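Local coordinates for malate dehydrogenase (Naegleria fowleri, PDB 6UM4), which probably catalyses the reversible NAD-dependent oxidation of malate to oxaloacetate, at residues T269-W277 with N350-I358. Residues are numbered along the deposited sequence; the frame is centred on the assembly and turned at random.
Sequences TDISRFAIW and NSEWVSMAI
Strand 275-277 runs alongside strand 353-358 at an angle of 23° between their N-to-C directions, with a closest axis approach of 6.0 Å, and the link from Ile276 to this neighbour runs through a side chain. Both belong to the alpha/beta C-terminal domain of the lactate/malate dehydrogenase family, but to different three-stranded antiparallel sheets: 271-277 is the middle strand of one, 353-359 an outer strand of the other. Ser355 joins them, its OG accepting from Ile276 N at 2.6 Å with an N-H...O angle of 165°, a short, nearly straight bond. The same OG also hydrogen-bonds His253 ND1, so this buried hydroxyl ties helix 250-264 to the junction.

Trp353 is the residue most buried by the opposing segment, and Arg273 lies over one face of its indole. Arg273 CB sits 3.6 Å from the centroid of the six-membered ring and 2° off its normal, a CH-pi contact, while Arg273 CA is 3.4 Å from Trp353 CE3 nearer the rim. The arginine chain bends at chi3, and the guanidinium and indole planes are inclined to each other; Trp353 CZ2 lies over the centre of one face of the guanidinium, and Arg273 NE bonds Phe290 O. Toward the corner at 351-352, a water bridges the backbones, hydrogen-bonded to Phe274 N and, probably, to Trp353 O. Another water reaches Thr269 O and, weakly, Glu352 OE2. Asn350 OD1 forms an Asx turn at that corner, accepting from Glu352 N at 3.0 Å, with the donor well out of the carbonyl plane.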
loop_
_atom_site.group_PDB
_atom_site.type_symbol
_atom_site.label_atom_id
_atom_site.label_comp_id
_atom_site.label_asym_id
_atom_site.label_seq_id
_atom_site.Cartn_x
_atom_site.Cartn_y
_atom_site.Cartn_z
ATOM N N THR A 269 -15.464 14.012 -2.919
ATOM C CA THR A 269 -16.598 14.017 -2.004
ATOM C C THR A 269 -17.784 14.825 -2.516
ATOM O O THR A 269 -18.870 14.707 -1.941
ATOM C CB THR A 269 -16.179 14.545 -0.637
ATOM O OG1 THR A 269 -15.561 15.831 -0.788
ATOM C CG2 THR A 269 -15.210 13.580 0.029
ATOM N N ASP A 270 -17.601 15.658 -3.545
ATOM C CA ASP A 270 -18.721 16.383 -4.148
ATOM C C ASP A 270 -19.643 15.485 -4.981
ATOM O O ASP A 270 -20.787 15.875 -5.254
ATOM C CB ASP A 270 -18.190 17.518 -5.025
ATOM C CG ASP A 270 -17.403 18.562 -4.234
ATOM O OD1 ASP A 270 -17.741 18.819 -3.060
ATOM O OD2 ASP A 270 -16.445 19.132 -4.796
ATOM N N ILE A 271 -19.174 14.305 -5.389
ATOM C CA ILE A 271 -19.904 13.411 -6.286
ATOM C C ILE A 271 -20.754 12.438 -5.478
ATOM O O ILE A 271 -20.259 11.789 -4.548
ATOM C CB ILE A 271 -18.924 12.654 -7.194
ATOM C CG1 ILE A 271 -17.966 13.637 -7.848
ATOM C CG2 ILE A 271 -19.650 11.854 -8.252
ATOM C CD1 ILE A 271 -16.858 12.957 -8.634
ATOM N N SER A 272 -22.017 12.283 -5.875
ATOM C CA SER A 272 -22.938 11.363 -5.215
ATOM C C SER A 272 -23.698 10.582 -6.268
ATOM O O SER A 272 -23.833 11.027 -7.404
ATOM C CB SER A 272 -23.962 12.080 -4.317
ATOM O OG SER A 272 -23.377 12.532 -3.104
ATOM N N ARG A 273 -24.155 9.388 -5.884
ATOM C CA ARG A 273 -25.091 8.601 -6.679
ATOM C C ARG A 273 -24.518 8.233 -8.051
ATOM O O ARG A 273 -25.071 8.572 -9.106
ATOM C CB ARG A 273 -26.411 9.351 -6.820
ATOM C CG ARG A 273 -27.063 9.652 -5.494
ATOM C CD ARG A 273 -28.023 10.816 -5.631
ATOM N NE ARG A 273 -29.086 10.509 -6.581
ATOM C CZ ARG A 273 -30.282 10.055 -6.223
ATOM N NH1 ARG A 273 -30.543 9.850 -4.938
ATOM N NH2 ARG A 273 -31.213 9.797 -7.138
ATOM N N PHE A 274 -23.381 7.542 -8.017
ATOM C CA PHE A 274 -22.758 6.961 -9.199
ATOM C C PHE A 274 -22.744 5.442 -9.064
ATOM O O PHE A 274 -22.650 4.911 -7.952
ATOM C CB PHE A 274 -21.309 7.490 -9.381
ATOM C CG PHE A 274 -20.607 6.918 -10.581
ATOM C CD1 PHE A 274 -21.048 7.236 -11.863
ATOM C CD2 PHE A 274 -19.543 6.054 -10.431
ATOM C CE1 PHE A 274 -20.422 6.704 -12.979
ATOM C CE2 PHE A 274 -18.903 5.525 -11.528
ATOM C CZ PHE A 274 -19.339 5.846 -12.808
ATOM N N ALA A 275 -22.823 4.738 -10.195
ATOM C CA ALA A 275 -22.833 3.279 -10.147
ATOM C C ALA A 275 -22.372 2.682 -11.474
ATOM O O ALA A 275 -22.537 3.281 -12.537
ATOM C CB ALA A 275 -24.227 2.747 -9.802
ATOM N N ILE A 276 -21.822 1.477 -11.384
ATOM C CA ILE A 276 -21.474 0.631 -12.525
ATOM C C ILE A 276 -22.491 -0.510 -12.597
ATOM O O ILE A 276 -22.730 -1.186 -11.593
ATOM C CB ILE A 276 -20.040 0.093 -12.364
ATOM C CG1 ILE A 276 -19.057 1.252 -12.161
ATOM C CG2 ILE A 276 -19.635 -0.807 -13.504
ATOM C CD1 ILE A 276 -18.880 2.160 -13.372
ATOM N N TRP A 277 -23.111 -0.710 -13.765
ATOM C CA TRP A 277 -24.011 -1.844 -13.983
ATOM C C TRP A 277 -23.331 -2.908 -14.838
ATOM O O TRP A 277 -22.577 -2.597 -15.761
ATOM C CB TRP A 277 -25.305 -1.431 -14.696
ATOM C CG TRP A 277 -26.173 -0.414 -14.008
ATOM C CD1 TRP A 277 -26.015 0.944 -14.030
ATOM C CD2 TRP A 277 -27.381 -0.661 -13.275
ATOM N NE1 TRP A 277 -27.002 1.549 -13.298
ATOM C CE2 TRP A 277 -27.868 0.588 -12.840
ATOM C CE3 TRP A 277 -28.084 -1.817 -12.927
ATOM C CZ2 TRP A 277 -29.025 0.712 -12.081
ATOM C CZ3 TRP A 277 -29.222 -1.691 -12.172
ATOM C CH2 TRP A 277 -29.685 -0.434 -11.754
ATOM N N ASN A 350 -20.958 2.145 4.221
ATOM C CA ASN A 350 -20.605 3.368 3.504
ATOM C C ASN A 350 -21.915 4.039 3.117
ATOM O O ASN A 350 -22.798 3.381 2.557
ATOM C CB ASN A 350 -19.758 3.060 2.259
ATOM C CG ASN A 350 -19.235 4.313 1.552
ATOM O OD1 ASN A 350 -19.736 5.426 1.740
ATOM N ND2 ASN A 350 -18.259 4.112 0.676
ATOM N N SER A 351 -22.048 5.329 3.426
ATOM C CA SER A 351 -23.311 6.022 3.185
ATOM C C SER A 351 -23.556 6.329 1.711
ATOM O O SER A 351 -24.694 6.636 1.340
ATOM C CB SER A 351 -23.364 7.305 4.014
ATOM O OG SER A 351 -22.215 8.103 3.781
ATOM N N GLU A 352 -22.533 6.259 0.872
ATOM C CA GLU A 352 -22.673 6.565 -0.542
ATOM C C GLU A 352 -22.989 5.301 -1.324
ATOM O O GLU A 352 -22.677 4.190 -0.894
ATOM C CB GLU A 352 -21.396 7.204 -1.085
ATOM C CG GLU A 352 -21.079 8.540 -0.436
ATOM C CD GLU A 352 -21.950 9.663 -0.969
ATOM O OE1 GLU A 352 -22.498 9.523 -2.089
ATOM O OE2 GLU A 352 -22.117 10.669 -0.245
ATOM N N TRP A 353 -23.609 5.482 -2.490
ATOM C CA TRP A 353 -23.737 4.367 -3.415
ATOM C C TRP A 353 -22.356 3.826 -3.743
ATOM O O TRP A 353 -21.436 4.586 -4.064
ATOM C CB TRP A 353 -24.392 4.791 -4.727
ATOM C CG TRP A 353 -25.783 5.277 -4.669
ATOM C CD1 TRP A 353 -26.512 5.580 -3.561
ATOM C CD2 TRP A 353 -26.614 5.576 -5.799
ATOM N NE1 TRP A 353 -27.758 6.046 -3.935
ATOM C CE2 TRP A 353 -27.839 6.050 -5.304
ATOM C CE3 TRP A 353 -26.436 5.485 -7.184
ATOM C CZ2 TRP A 353 -28.884 6.424 -6.144
ATOM C CZ3 TRP A 353 -27.480 5.865 -8.016
ATOM C CH2 TRP A 353 -28.680 6.330 -7.493
ATOM N N VAL A 354 -22.213 2.508 -3.702
ATOM C CA VAL A 354 -21.036 1.874 -4.265
ATOM C C VAL A 354 -21.524 0.802 -5.224
ATOM O O VAL A 354 -22.701 0.423 -5.226
ATOM C CB VAL A 354 -20.089 1.294 -3.180
ATOM C CG1 VAL A 354 -19.597 2.410 -2.278
ATOM C CG2 VAL A 354 -20.785 0.202 -2.360
ATOM N N SER A 355 -20.623 0.380 -6.105
ATOM C CA SER A 355 -20.898 -0.696 -7.046
ATOM C C SER A 355 -20.282 -1.989 -6.535
ATOM O O SER A 355 -19.136 -2.000 -6.081
ATOM C CB SER A 355 -20.360 -0.376 -8.441
ATOM O OG SER A 355 -20.965 0.788 -8.992
ATOM N N MET A 356 -21.063 -3.061 -6.604
ATOM C CA MET A 356 -20.663 -4.433 -6.337
ATOM C C MET A 356 -21.375 -5.317 -7.349
ATOM O O MET A 356 -22.534 -5.055 -7.679
ATOM C CB MET A 356 -21.058 -4.875 -4.915
ATOM C CG MET A 356 -20.391 -4.057 -3.775
ATOM S SD MET A 356 -21.096 -4.441 -2.144
ATOM C CE MET A 356 -20.286 -5.998 -1.758
ATOM N N ALA A 357 -20.682 -6.344 -7.856
ATOM C CA ALA A 357 -21.295 -7.388 -8.682
ATOM C C ALA A 357 -21.876 -8.460 -7.767
ATOM O O ALA A 357 -21.128 -9.183 -7.098
ATOM C CB ALA A 357 -20.273 -7.994 -9.640
ATOM N N ILE A 358 -23.198 -8.594 -7.765
ATOM C CA ILE A 358 -23.886 -9.378 -6.740
ATOM C C ILE A 358 -24.811 -10.381 -7.429
ATOM O O ILE A 358 -25.144 -10.221 -8.615
ATOM C CB ILE A 358 -24.669 -8.460 -5.771
ATOM C CG1 ILE A 358 -25.896 -7.875 -6.487
ATOM C CG2 ILE A 358 -23.782 -7.294 -5.294
ATOM C CD1 ILE A 358 -26.727 -6.940 -5.639
HETATM O O HOH W 1 -20.048 12.274 -1.250
HETATM O O HOH W 2 -21.593 6.854 -5.475
#